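Local coordinates for protein protease Do-like 2, chloroplastic (Arabidopsis thaliana, PDB 4FLN) that acts as a chloroplast serine protease that performs the primary cleavage of the photodamaged D1 protein of photosystem II, at residues P370-V375 against I495-S500; P60-P65 against S384-E389; A78-D83 against D132-A137; T97-K102 against Y110-L115; V301-L306 against A337-I342. All blocks are in the same frame, centred on the assembly; numbering follows the deposited sequence.

Contact 1 of 5, residues P370-V375 against I495-S500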
# COMPACT_ATOMS: atom_id res chain seq x y z
N PRO B 370 10.76 -22.98 -26.35
CA PRO B 370 10.97 -21.84 -27.25
C PRO B 370 12.34 -21.90 -27.89
O PRO B 370 13.31 -22.34 -27.27
CB PRO B 370 10.87 -20.64 -26.32
CG PRO B 370 11.30 -21.15 -25.01
CD PRO B 370 10.86 -22.59 -24.93
N SER B 371 12.41 -21.46 -29.14
CA SER B 371 13.64 -21.52 -29.90
C SER B 371 14.65 -20.52 -29.39
O SER B 371 14.28 -19.45 -28.88
CB SER B 371 13.35 -21.23 -31.37
OG SER B 371 12.21 -21.95 -31.79
N TYR B 372 15.93 -20.86 -29.50
CA TYR B 372 16.99 -19.92 -29.20
C TYR B 372 18.27 -20.25 -29.95
O TYR B 372 18.54 -21.41 -30.26
CB TYR B 372 17.22 -19.80 -27.69
CG TYR B 372 18.03 -20.92 -27.07
CD1 TYR B 372 19.39 -20.78 -26.86
CD2 TYR B 372 17.42 -22.10 -26.66
CE1 TYR B 372 20.13 -21.78 -26.27
CE2 TYR B 372 18.15 -23.11 -26.07
CZ TYR B 372 19.51 -22.95 -25.88
OH TYR B 372 20.25 -23.96 -25.30
N ILE B 373 19.04 -19.22 -30.27
CA ILE B 373 20.35 -19.38 -30.87
C ILE B 373 21.31 -18.34 -30.28
O ILE B 373 20.91 -17.19 -30.04
CB ILE B 373 20.30 -19.32 -32.42
CG1 ILE B 373 21.68 -19.52 -33.02
CG2 ILE B 373 19.68 -18.01 -32.89
CD1 ILE B 373 21.67 -19.67 -34.53
N ILE B 374 22.54 -18.75 -30.01
CA ILE B 374 23.53 -17.87 -29.39
C ILE B 374 24.77 -17.71 -30.27
O ILE B 374 25.41 -18.69 -30.64
CB ILE B 374 23.96 -18.40 -28.01
CG1 ILE B 374 22.74 -18.77 -27.17
CG2 ILE B 374 24.80 -17.38 -27.27
CD1 ILE B 374 23.08 -19.23 -25.77
N VAL B 375 25.09 -16.47 -30.62
CA VAL B 375 26.28 -16.19 -31.41
C VAL B 375 27.15 -15.18 -30.68
O VAL B 375 26.70 -14.09 -30.35
CB VAL B 375 25.92 -15.58 -32.79
CG1 VAL B 375 27.06 -15.84 -33.76
CG2 VAL B 375 24.63 -16.16 -33.31
N ILE B 495 25.76 -22.87 -20.31
CA ILE B 495 24.61 -23.34 -21.04
C ILE B 495 24.99 -24.58 -21.83
O ILE B 495 26.09 -24.67 -22.37
CB ILE B 495 24.09 -22.22 -21.98
CG1 ILE B 495 24.05 -20.87 -21.25
CG2 ILE B 495 22.71 -22.55 -22.53
CD1 ILE B 495 23.64 -19.70 -22.11
N PRO B 496 24.07 -25.55 -21.87
CA PRO B 496 24.30 -26.84 -22.52
C PRO B 496 24.62 -26.72 -24.00
O PRO B 496 25.58 -27.34 -24.47
CB PRO B 496 22.96 -27.55 -22.35
CG PRO B 496 22.35 -26.92 -21.14
CD PRO B 496 22.76 -25.49 -21.20
N SER B 497 23.84 -25.92 -24.71
CA SER B 497 23.89 -25.89 -26.17
C SER B 497 23.74 -24.49 -26.75
O SER B 497 23.09 -23.63 -26.17
CB SER B 497 22.80 -26.79 -26.76
OG SER B 497 22.43 -26.37 -28.06
N GLU B 498 24.35 -24.28 -27.92
CA GLU B 498 24.29 -22.99 -28.60
C GLU B 498 22.89 -22.74 -29.14
O GLU B 498 22.48 -21.60 -29.35
CB GLU B 498 25.28 -22.96 -29.76
CG GLU B 498 24.96 -23.94 -30.87
CD GLU B 498 25.01 -23.31 -32.24
OE1 GLU B 498 24.42 -23.88 -33.18
OE2 GLU B 498 25.64 -22.23 -32.37
N ARG B 499 22.16 -23.83 -29.37
CA ARG B 499 20.85 -23.78 -29.98
C ARG B 499 19.82 -24.50 -29.14
O ARG B 499 20.12 -25.07 -28.10
CB ARG B 499 20.87 -24.50 -31.34
CG ARG B 499 21.42 -23.72 -32.49
CD ARG B 499 21.48 -24.60 -33.73
NE ARG B 499 22.65 -24.27 -34.55
CZ ARG B 499 22.60 -23.67 -35.74
NH1 ARG B 499 21.43 -23.35 -36.27
NH2 ARG B 499 23.72 -23.41 -36.40
N SER B 500 18.59 -24.45 -29.65
CA SER B 500 17.55 -25.37 -29.25
C SER B 500 17.39 -26.27 -30.46
O SER B 500 17.61 -25.84 -31.59
CB SER B 500 16.26 -24.61 -28.95
OG SER B 500 15.89 -23.78 -30.04

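Contact 2 of 5, residues P60-P65 against S384-E389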
# COMPACT_ATOMS: atom_id res chain seq x y z
N PRO B 60 8.73 -24.25 -19.52
CA PRO B 60 10.04 -23.72 -19.89
C PRO B 60 10.17 -22.29 -19.38
O PRO B 60 9.17 -21.60 -19.26
CB PRO B 60 9.98 -23.72 -21.41
CG PRO B 60 8.55 -23.44 -21.70
CD PRO B 60 7.75 -24.12 -20.61
N ASP B 61 11.39 -21.85 -19.11
CA ASP B 61 11.63 -20.46 -18.78
C ASP B 61 11.89 -19.75 -20.11
O ASP B 61 12.71 -20.20 -20.89
CB ASP B 61 12.85 -20.36 -17.86
CG ASP B 61 13.22 -18.92 -17.51
OD1 ASP B 61 12.90 -18.48 -16.39
OD2 ASP B 61 13.86 -18.24 -18.34
N TYR B 62 11.17 -18.67 -20.39
CA TYR B 62 11.39 -17.94 -21.65
C TYR B 62 12.57 -16.97 -21.60
O TYR B 62 13.29 -16.79 -22.59
CB TYR B 62 10.11 -17.24 -22.11
CG TYR B 62 8.97 -18.22 -22.26
CD1 TYR B 62 8.67 -18.78 -23.49
CD2 TYR B 62 8.23 -18.61 -21.16
CE1 TYR B 62 7.65 -19.69 -23.63
CE2 TYR B 62 7.21 -19.52 -21.28
CZ TYR B 62 6.92 -20.06 -22.52
OH TYR B 62 5.89 -20.96 -22.63
N SER B 63 12.76 -16.37 -20.43
CA SER B 63 13.85 -15.45 -20.20
C SER B 63 15.17 -16.15 -20.46
O SER B 63 16.05 -15.62 -21.14
CB SER B 63 13.80 -14.93 -18.77
OG SER B 63 12.55 -14.30 -18.51
N LEU B 64 15.30 -17.37 -19.94
CA LEU B 64 16.46 -18.21 -20.21
C LEU B 64 15.99 -19.52 -20.84
O LEU B 64 15.72 -20.49 -20.13
CB LEU B 64 17.21 -18.50 -18.90
CG LEU B 64 17.44 -17.36 -17.90
CD1 LEU B 64 17.63 -17.90 -16.49
CD2 LEU B 64 18.61 -16.49 -18.31
N PRO B 65 15.86 -19.57 -22.18
CA PRO B 65 15.18 -20.77 -22.67
C PRO B 65 16.05 -21.99 -23.00
O PRO B 65 15.70 -22.72 -23.93
CB PRO B 65 14.57 -20.27 -23.98
CG PRO B 65 15.59 -19.28 -24.48
CD PRO B 65 16.14 -18.60 -23.26
N SER B 384 7.59 -13.42 -27.63
CA SER B 384 6.33 -14.10 -27.38
C SER B 384 5.64 -13.45 -26.18
O SER B 384 6.27 -12.74 -25.41
CB SER B 384 6.55 -15.60 -27.13
OG SER B 384 7.19 -15.84 -25.89
N GLU B 385 4.35 -13.70 -26.02
CA GLU B 385 3.65 -13.11 -24.89
C GLU B 385 4.21 -13.59 -23.54
O GLU B 385 4.50 -12.77 -22.66
CB GLU B 385 2.15 -13.34 -25.01
CG GLU B 385 1.35 -12.04 -24.96
CD GLU B 385 1.51 -11.19 -26.21
OE1 GLU B 385 1.52 -11.76 -27.33
OE2 GLU B 385 1.63 -9.95 -26.08
N PRO B 386 4.39 -14.91 -23.38
CA PRO B 386 5.00 -15.45 -22.16
C PRO B 386 6.33 -14.77 -21.82
O PRO B 386 6.56 -14.45 -20.65
CB PRO B 386 5.25 -16.91 -22.51
CG PRO B 386 4.22 -17.23 -23.52
CD PRO B 386 4.03 -15.98 -24.33
N LEU B 387 7.19 -14.55 -22.82
CA LEU B 387 8.46 -13.86 -22.57
C LEU B 387 8.24 -12.47 -21.98
O LEU B 387 8.84 -12.10 -20.98
CB LEU B 387 9.30 -13.77 -23.86
CG LEU B 387 10.66 -13.08 -23.73
CD1 LEU B 387 11.40 -13.65 -22.54
CD2 LEU B 387 11.49 -13.27 -25.01
N ILE B 388 7.37 -11.71 -22.63
CA ILE B 388 6.93 -10.42 -22.12
C ILE B 388 6.41 -10.55 -20.69
O ILE B 388 6.88 -9.86 -19.79
CB ILE B 388 5.83 -9.83 -23.04
CG1 ILE B 388 6.38 -9.64 -24.46
CG2 ILE B 388 5.29 -8.52 -22.48
CD1 ILE B 388 5.38 -9.10 -25.43
N GLU B 389 5.45 -11.45 -20.47
CA GLU B 389 4.90 -11.66 -19.14
C GLU B 389 6.01 -11.85 -18.08
O GLU B 389 5.98 -11.24 -17.02
CB GLU B 389 3.95 -12.86 -19.12
CG GLU B 389 2.51 -12.54 -18.73
CD GLU B 389 1.72 -11.87 -19.86
OE1 GLU B 389 2.07 -10.73 -20.25
OE2 GLU B 389 0.75 -12.49 -20.35

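Contact 3 of 5, residues A78-D83 against D132-A137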
# COMPACT_ATOMS: atom_id res chain seq x y z
N ALA B 78 -12.25 -33.18 -14.15
CA ALA B 78 -12.58 -33.76 -15.44
C ALA B 78 -13.79 -34.67 -15.29
O ALA B 78 -14.21 -34.98 -14.17
CB ALA B 78 -11.39 -34.52 -16.01
N PHE B 79 -14.38 -35.09 -16.41
CA PHE B 79 -15.53 -35.98 -16.35
C PHE B 79 -15.62 -36.89 -17.57
O PHE B 79 -15.08 -36.58 -18.62
CB PHE B 79 -16.83 -35.19 -16.19
CG PHE B 79 -17.06 -34.16 -17.25
CD1 PHE B 79 -16.47 -32.90 -17.16
CD2 PHE B 79 -17.88 -34.42 -18.34
CE1 PHE B 79 -16.69 -31.94 -18.13
CE2 PHE B 79 -18.10 -33.46 -19.31
CZ PHE B 79 -17.50 -32.23 -19.21
N MET B 80 -16.33 -38.00 -17.40
CA MET B 80 -16.48 -38.98 -18.46
C MET B 80 -17.53 -38.53 -19.47
O MET B 80 -18.70 -38.35 -19.12
CB MET B 80 -16.89 -40.33 -17.86
CG MET B 80 -15.96 -40.82 -16.77
SD MET B 80 -16.59 -42.28 -15.93
CE MET B 80 -15.31 -42.56 -14.71
N ILE B 81 -17.09 -38.35 -20.71
CA ILE B 81 -17.99 -37.96 -21.80
C ILE B 81 -18.42 -39.12 -22.67
O ILE B 81 -19.14 -38.93 -23.65
CB ILE B 81 -17.34 -36.90 -22.68
CG1 ILE B 81 -16.01 -37.41 -23.22
CG2 ILE B 81 -17.15 -35.63 -21.90
CD1 ILE B 81 -15.28 -36.38 -24.04
N GLY B 82 -17.97 -40.32 -22.33
CA GLY B 82 -18.27 -41.49 -23.13
C GLY B 82 -17.06 -42.01 -23.88
O GLY B 82 -16.00 -41.37 -23.89
N ASP B 83 -17.22 -43.16 -24.53
CA ASP B 83 -16.09 -43.91 -25.06
C ASP B 83 -15.12 -44.17 -23.92
O ASP B 83 -15.53 -44.45 -22.79
CB ASP B 83 -15.37 -43.14 -26.17
CG ASP B 83 -16.08 -43.24 -27.50
OD1 ASP B 83 -17.33 -43.23 -27.51
OD2 ASP B 83 -15.39 -43.34 -28.53
N ASP B 132 -10.15 -51.02 -14.91
CA ASP B 132 -10.57 -51.03 -13.51
C ASP B 132 -11.25 -49.70 -13.27
O ASP B 132 -12.42 -49.63 -12.89
CB ASP B 132 -9.38 -51.23 -12.57
CG ASP B 132 -9.37 -52.61 -11.90
OD1 ASP B 132 -10.46 -53.22 -11.75
OD2 ASP B 132 -8.29 -53.08 -11.50
N PHE B 133 -10.49 -48.64 -13.50
CA PHE B 133 -11.01 -47.29 -13.53
C PHE B 133 -12.34 -47.27 -14.28
O PHE B 133 -13.38 -46.91 -13.73
CB PHE B 133 -10.01 -46.39 -14.24
CG PHE B 133 -10.43 -44.96 -14.36
CD1 PHE B 133 -10.07 -44.04 -13.40
CD2 PHE B 133 -11.17 -44.54 -15.45
CE1 PHE B 133 -10.45 -42.71 -13.51
CE2 PHE B 133 -11.55 -43.21 -15.56
CZ PHE B 133 -11.19 -42.30 -14.59
N TRP B 134 -12.30 -47.65 -15.55
CA TRP B 134 -13.48 -47.65 -16.41
C TRP B 134 -14.58 -48.63 -16.02
O TRP B 134 -15.66 -48.62 -16.62
CB TRP B 134 -13.08 -47.87 -17.86
CG TRP B 134 -12.25 -46.76 -18.38
CD1 TRP B 134 -10.91 -46.77 -18.62
CD2 TRP B 134 -12.70 -45.43 -18.68
NE1 TRP B 134 -10.50 -45.54 -19.07
CE2 TRP B 134 -11.59 -44.70 -19.12
CE3 TRP B 134 -13.95 -44.80 -18.64
CZ2 TRP B 134 -11.68 -43.37 -19.51
CZ3 TRP B 134 -14.04 -43.49 -19.02
CH2 TRP B 134 -12.91 -42.78 -19.45
N LYS B 135 -14.31 -49.50 -15.04
CA LYS B 135 -15.31 -50.47 -14.60
C LYS B 135 -16.55 -49.80 -14.01
O LYS B 135 -16.46 -48.97 -13.10
CB LYS B 135 -14.71 -51.46 -13.61
N GLY B 136 -17.72 -50.16 -14.53
CA GLY B 136 -18.99 -49.69 -14.01
C GLY B 136 -19.19 -48.19 -14.14
O GLY B 136 -19.99 -47.60 -13.42
N ALA B 137 -18.45 -47.58 -15.07
CA ALA B 137 -18.54 -46.15 -15.28
C ALA B 137 -19.77 -45.80 -16.11
O ALA B 137 -20.05 -46.44 -17.12
CB ALA B 137 -17.29 -45.63 -15.96

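Contact 4 of 5, residues T97-K102 against Y110-L115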
# COMPACT_ATOMS: atom_id res chain seq x y z
N THR B 97 3.90 -33.06 -17.21
CA THR B 97 4.97 -34.02 -16.98
C THR B 97 4.34 -35.39 -16.77
O THR B 97 4.77 -36.39 -17.34
CB THR B 97 5.79 -33.65 -15.76
OG1 THR B 97 6.51 -32.44 -16.02
CG2 THR B 97 6.77 -34.76 -15.43
N GLN B 98 3.32 -35.41 -15.93
CA GLN B 98 2.49 -36.59 -15.74
C GLN B 98 1.09 -36.15 -15.30
O GLN B 98 0.90 -35.08 -14.71
CB GLN B 98 3.11 -37.54 -14.72
CG GLN B 98 3.24 -36.96 -13.33
CD GLN B 98 3.84 -37.94 -12.34
OE1 GLN B 98 3.58 -37.87 -11.14
NE2 GLN B 98 4.66 -38.87 -12.84
N VAL B 99 0.10 -36.99 -15.59
CA VAL B 99 -1.27 -36.66 -15.31
C VAL B 99 -1.96 -37.86 -14.69
O VAL B 99 -1.93 -38.97 -15.24
CB VAL B 99 -1.99 -36.21 -16.58
CG1 VAL B 99 -3.46 -35.93 -16.30
CG2 VAL B 99 -1.31 -34.97 -17.16
N LYS B 100 -2.58 -37.63 -13.54
CA LYS B 100 -3.19 -38.71 -12.78
C LYS B 100 -4.62 -38.34 -12.44
O LYS B 100 -4.94 -37.18 -12.20
CB LYS B 100 -2.39 -38.97 -11.50
CG LYS B 100 -1.03 -38.27 -11.48
CD LYS B 100 -0.64 -37.81 -10.07
CE LYS B 100 0.62 -36.95 -10.08
NZ LYS B 100 0.91 -36.35 -8.75
N VAL B 101 -5.50 -39.33 -12.43
CA VAL B 101 -6.90 -39.05 -12.14
C VAL B 101 -7.45 -39.99 -11.07
O VAL B 101 -7.04 -41.15 -10.97
CB VAL B 101 -7.76 -39.13 -13.40
CG1 VAL B 101 -7.42 -37.98 -14.33
CG2 VAL B 101 -7.56 -40.47 -14.10
N LYS B 102 -8.39 -39.49 -10.29
CA LYS B 102 -8.91 -40.25 -9.16
C LYS B 102 -10.43 -40.29 -9.23
O LYS B 102 -11.08 -39.26 -9.33
CB LYS B 102 -8.42 -39.64 -7.85
CG LYS B 102 -8.68 -40.46 -6.60
CD LYS B 102 -7.98 -39.84 -5.40
CE LYS B 102 -8.28 -40.57 -4.09
NZ LYS B 102 -9.66 -40.31 -3.58
N TYR B 110 -5.24 -43.17 -10.72
CA TYR B 110 -4.89 -43.80 -11.99
C TYR B 110 -4.10 -42.83 -12.85
O TYR B 110 -3.94 -41.66 -12.50
CB TYR B 110 -6.14 -44.29 -12.71
CG TYR B 110 -6.81 -45.43 -11.98
CD1 TYR B 110 -7.62 -45.18 -10.88
CD2 TYR B 110 -6.62 -46.75 -12.36
CE1 TYR B 110 -8.23 -46.22 -10.19
CE2 TYR B 110 -7.22 -47.79 -11.68
CZ TYR B 110 -8.03 -47.52 -10.60
OH TYR B 110 -8.64 -48.54 -9.91
N VAL B 111 -3.62 -43.30 -14.00
CA VAL B 111 -2.69 -42.50 -14.78
C VAL B 111 -3.24 -42.23 -16.18
O VAL B 111 -3.67 -43.16 -16.88
CB VAL B 111 -1.31 -43.17 -14.84
CG1 VAL B 111 -1.42 -44.57 -15.41
CG2 VAL B 111 -0.32 -42.32 -15.63
N ALA B 112 -3.25 -40.97 -16.58
CA ALA B 112 -3.97 -40.56 -17.77
C ALA B 112 -3.07 -39.93 -18.81
O ALA B 112 -2.06 -39.30 -18.48
CB ALA B 112 -5.11 -39.60 -17.41
N LYS B 113 -3.45 -40.10 -20.07
CA LYS B 113 -2.71 -39.52 -21.19
C LYS B 113 -3.51 -38.40 -21.86
O LYS B 113 -4.74 -38.49 -21.97
CB LYS B 113 -2.35 -40.61 -22.19
N VAL B 114 -2.82 -37.36 -22.32
CA VAL B 114 -3.50 -36.26 -22.98
C VAL B 114 -3.56 -36.50 -24.48
O VAL B 114 -2.56 -36.33 -25.19
CB VAL B 114 -2.71 -34.96 -22.78
CG1 VAL B 114 -3.52 -33.76 -23.24
CG2 VAL B 114 -2.28 -34.81 -21.34
N LEU B 115 -4.76 -36.82 -24.96
CA LEU B 115 -4.99 -37.12 -26.37
C LEU B 115 -4.81 -35.89 -27.25
O LEU B 115 -4.03 -35.91 -28.21
CB LEU B 115 -6.40 -37.68 -26.57
CG LEU B 115 -6.74 -39.04 -25.97
CD1 LEU B 115 -8.15 -39.44 -26.34
CD2 LEU B 115 -5.75 -40.10 -26.43

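Contact 5 of 5, residues V301-L306 against A337-I342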
# COMPACT_ATOMS: atom_id res chain seq x y z
N VAL B 301 -22.36 -6.89 -45.13
CA VAL B 301 -23.80 -6.72 -45.04
C VAL B 301 -24.48 -8.04 -44.63
O VAL B 301 -25.32 -8.08 -43.74
CB VAL B 301 -24.36 -6.08 -46.32
CG1 VAL B 301 -25.65 -6.75 -46.74
CG2 VAL B 301 -24.54 -4.57 -46.11
N SER B 302 -24.19 -9.11 -45.36
CA SER B 302 -24.65 -10.43 -44.96
C SER B 302 -23.48 -11.38 -44.73
O SER B 302 -22.37 -11.13 -45.17
CB SER B 302 -25.59 -11.00 -46.01
OG SER B 302 -25.03 -10.90 -47.31
N PHE B 303 -23.74 -12.45 -43.99
CA PHE B 303 -22.77 -13.52 -43.84
C PHE B 303 -23.54 -14.83 -43.90
O PHE B 303 -24.39 -15.07 -43.05
CB PHE B 303 -22.05 -13.36 -42.50
CG PHE B 303 -21.02 -14.41 -42.23
CD1 PHE B 303 -19.68 -14.11 -42.35
CD2 PHE B 303 -21.39 -15.67 -41.83
CE1 PHE B 303 -18.72 -15.07 -42.08
CE2 PHE B 303 -20.44 -16.64 -41.56
CZ PHE B 303 -19.10 -16.33 -41.69
N ASP B 304 -23.24 -15.68 -44.89
CA ASP B 304 -24.02 -16.90 -45.11
C ASP B 304 -25.52 -16.58 -45.14
O ASP B 304 -26.33 -17.33 -44.59
CB ASP B 304 -23.74 -17.96 -44.04
CG ASP B 304 -22.47 -18.79 -44.33
OD1 ASP B 304 -21.95 -18.74 -45.47
OD2 ASP B 304 -22.01 -19.51 -43.41
N ASP B 305 -25.87 -15.45 -45.76
CA ASP B 305 -27.25 -14.97 -45.90
C ASP B 305 -27.98 -14.63 -44.60
O ASP B 305 -29.21 -14.54 -44.57
CB ASP B 305 -28.10 -15.95 -46.74
CG ASP B 305 -27.59 -16.10 -48.16
OD1 ASP B 305 -27.76 -15.15 -48.97
OD2 ASP B 305 -27.01 -17.16 -48.48
N LEU B 306 -27.22 -14.39 -43.53
CA LEU B 306 -27.77 -13.75 -42.34
C LEU B 306 -27.34 -12.29 -42.36
O LEU B 306 -26.17 -11.99 -42.59
CB LEU B 306 -27.27 -14.44 -41.06
CG LEU B 306 -27.70 -15.89 -40.84
CD1 LEU B 306 -26.86 -16.55 -39.76
CD2 LEU B 306 -29.19 -15.99 -40.50
N ALA B 337 -16.94 -19.13 -46.29
CA ALA B 337 -18.17 -18.41 -45.97
C ALA B 337 -18.55 -17.49 -47.13
O ALA B 337 -17.69 -16.86 -47.72
CB ALA B 337 -18.01 -17.59 -44.69
N GLU B 338 -19.84 -17.43 -47.45
CA GLU B 338 -20.32 -16.44 -48.41
C GLU B 338 -20.62 -15.13 -47.70
O GLU B 338 -21.28 -15.09 -46.68
CB GLU B 338 -21.54 -16.96 -49.15
CG GLU B 338 -21.28 -18.27 -49.88
CD GLU B 338 -22.47 -18.72 -50.70
OE1 GLU B 338 -22.50 -19.90 -51.10
OE2 GLU B 338 -23.37 -17.89 -50.93
N ILE B 339 -20.11 -14.03 -48.25
CA ILE B 339 -20.25 -12.76 -47.58
C ILE B 339 -20.82 -11.69 -48.52
O ILE B 339 -20.24 -11.36 -49.55
CB ILE B 339 -18.91 -12.30 -46.97
CG1 ILE B 339 -18.43 -13.33 -45.94
CG2 ILE B 339 -19.05 -10.92 -46.34
CD1 ILE B 339 -17.09 -13.02 -45.32
N GLY B 340 -22.00 -11.20 -48.16
CA GLY B 340 -22.59 -10.05 -48.82
C GLY B 340 -21.93 -8.72 -48.48
O GLY B 340 -21.85 -8.33 -47.31
N ILE B 341 -21.52 -8.01 -49.52
CA ILE B 341 -20.73 -6.80 -49.34
C ILE B 341 -21.33 -5.63 -50.08
O ILE B 341 -22.05 -5.80 -51.07
CB ILE B 341 -19.26 -7.06 -49.81
CG1 ILE B 341 -18.33 -6.99 -48.62
CG2 ILE B 341 -18.81 -6.11 -50.92
CD1 ILE B 341 -18.71 -7.97 -47.55
N ILE B 342 -21.06 -4.43 -49.59
CA ILE B 342 -21.31 -3.23 -50.37
C ILE B 342 -19.97 -2.59 -50.64
O ILE B 342 -19.27 -2.17 -49.71
CB ILE B 342 -22.25 -2.23 -49.66
CG1 ILE B 342 -23.61 -2.89 -49.39
CG2 ILE B 342 -22.41 -0.96 -50.49
CD1 ILE B 342 -24.63 -1.96 -48.77
O HOH W 1 -24.21 -13.36 -47.59
O HOH W 2 -20.66 -20.45 -46.97

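Contact 1 of 5, residues P370-V375 against I495-S500
Backbone hydrogen bonds join 370-375 to the loop 495-500, which follows helix 479-493. I374 N donates to E498 O at 2.9 Å, in the plane of that carbonyl; S500 N gives Y372 O a weak bond. Side chains supply further polar links. S500 OG, set between its backbone N and carbonyl carbon (chi1 53°), takes Y372 N at 3.0 Å (156° at the hydrogen), while D502 hydrogen-bonds two serine hydroxyls, OD1 with S371 OG and OD2 with S500 OG. Y372 OH lies 3.0 Å from both S497 O and R499 O. One face of the Y372 ring packs over the backbone at R499 C and S500 N, with S500 CB 3.6 Å from CD2. I374 and I495 meet tip to tip, CD1 to CD1, at 3.7 Å. I373 CD1 lies above one face of the R499 guanidinium, toward its rim, and R499 NH2 salt-bridges D458. The loop flanks strand 373-375 of the second PDZ domain, strand 378-382 bonding to I373 and helix 450-459 packing on I373 and R499.

Contact 2 of 5, residues P60-P65 against S384-E389
Two backbone N-H groups of the loop 60-65, Y62 N and S63 N, grip E390 OE2. Within the loop D61 OD2 accepts from L64 N, nearly straight at 166° and almost along the carboxylate C-O axis, an Asx motif that curls the chain. No hydrogen bond passes directly between the two segments; the meeting is apolar. The Y62 side chain, with CG anti to the carbonyl carbon (chi1 -57°), points at the first turn of the helix, and P386 CB stands over the centre of its ring, 3.5 Å from the centroid and 12° off the normal, a CH-pi contact. P386 CG trails toward Y62 CZ, 4.0 Å away. Beside it L387, with CG anti to its backbone N, brings CD1 to 3.6 Å from Y62 C and 3.8 Å from Y62 CB. The helix starts with S384 as N-cap, whose OG accepts a weak bond from L387 N at 3.3 Å. The contact lays a loop of the protease region, between strands 50-57 and 72-82, on helix 385-391 of the second PDZ domain, where L387 also rests on strands 378-382 and 417-422.

Contact 3 of 5, residues A78-D83 against D132-A137
Two beta-barrels make up the trypsin-like protease fold, and this contact lies on the first of them, where M80 of strand 72-82 meets the loop that follows strand 123-129. The loop is folded by two overlapping turns, type I from D132 to K135 and type II from W134 to A137, which place F133, W134 and A137 around the methionine. M80 leaves the strand with CG anti to its carbonyl carbon and runs extended from there, sliding past W134 in the opposite direction. M80 CG comes within 4.0 Å of W134 CZ3, and M80 SD stands 5.2 Å from the centroid of the six-membered ring, an oblique Met-aromatic contact. The tip reaches F133 end on, CE to CE2 at 3.9 Å, while SD rests on A137 CB. An alanine here would probably loosen the loop's hold on the strand, since CG, SD and CE, which touch W134, A137 and F133, would be gone. W134 is pinned from the other end by NE1, which donates to V128 O of strand 123-129. Within the loop the aromatics support each other: F133 CD2 lies 3.6 Å above the W134 indole plane, over its centre.

Contact 4 of 5, residues T97-K102 against Y110-L115
V101 and Y110 point to the same face of the sheet, K100 and V111 to the other, as befits two neighbouring antiparallel pairs. V101 has CG1 anti to its carbonyl carbon, which lays that methyl 4.2 Å from A112 CB, while CG2 turns to Y110 CB. The Y110 ring leads away from strand 96-102, with V101 O near its plane at the edge. V99 spreads its two methyls along the partner strand: CG1, anti to the backbone N, meets A112 CB at 4.2 Å, and CG2 meets V114 CG2 at 4.3 Å. V101 and Y110 form a hydrogen-bonded pair, Y110 N to V101 O at 2.7 Å (170°) and V101 N to Y110 O at 2.8 Å; A112 N reaches V99 O at 2.7 Å. The V114 side chain is about 10 Å from that of D122, probably a charge-relay residue. This hairpin of the first barrel runs between strands 50-57 and 123-129, with helix 90-93 touching V99 and V114, and E432 of a second subunit packing on K100.

Contact 5 of 5, residues V301-L306 against A337-I342
Positive phi at D304 (49°) and D305 (63°) makes a type I' turn from F303 to L306, at the end of a strand in the first PDZ domain. F303 enters it with CG anti to the backbone N (chi1 -180°), sending the ring across I339 obliquely. F303 CZ comes to 3.4 Å from A337 CB and F303 CD1 to 3.9 Å from I339 CG1, wedging the ring against strand 336-343, with F324 and L327 also packing on it. An alanine here would probably open the packing of the turn on that strand, for the ring atoms reaching A337 and I339 would be lost. At the other end, G340 O accepts from both V301 N (2.7 Å) and S302 N, a classic beta bulge. V301 CG2 meets I342 CD1 at 3.7 Å. A CB on G340 would run into S302 OG. D304 N donates to E338 O at 2.7 Å, and D304 OD1 accepts from E338 N from above the carboxylate plane, while OD2 bridges to K331. One water is gripped by S302 OG (2.6 Å), D305 N and, weakly, G340 N; a second donates to D304 OD1.

Overall arrangement
Along the chain, contact 4 is nested in the loop closed by contact 3, and contact 2 encloses contacts 3, 4 and 5. These three close before contact 1 opens, whereas contacts 1 and 2 cross, their segments alternating. Contacts 3 and 4 share the first barrel, their centres 13 Å apart, and touch through F133 against Y110 and V101. The centres of contacts 1 and 2 are 14 Å apart; P65 packs on Y372 and P370, so the protease loop 60-65 also packs against contact 1. Contact 5 lies in the first PDZ domain, its centre 41 to 48 Å from those of the others. The five thus sample three domains, with contact 2 bridging the protease and the second PDZ domain directly.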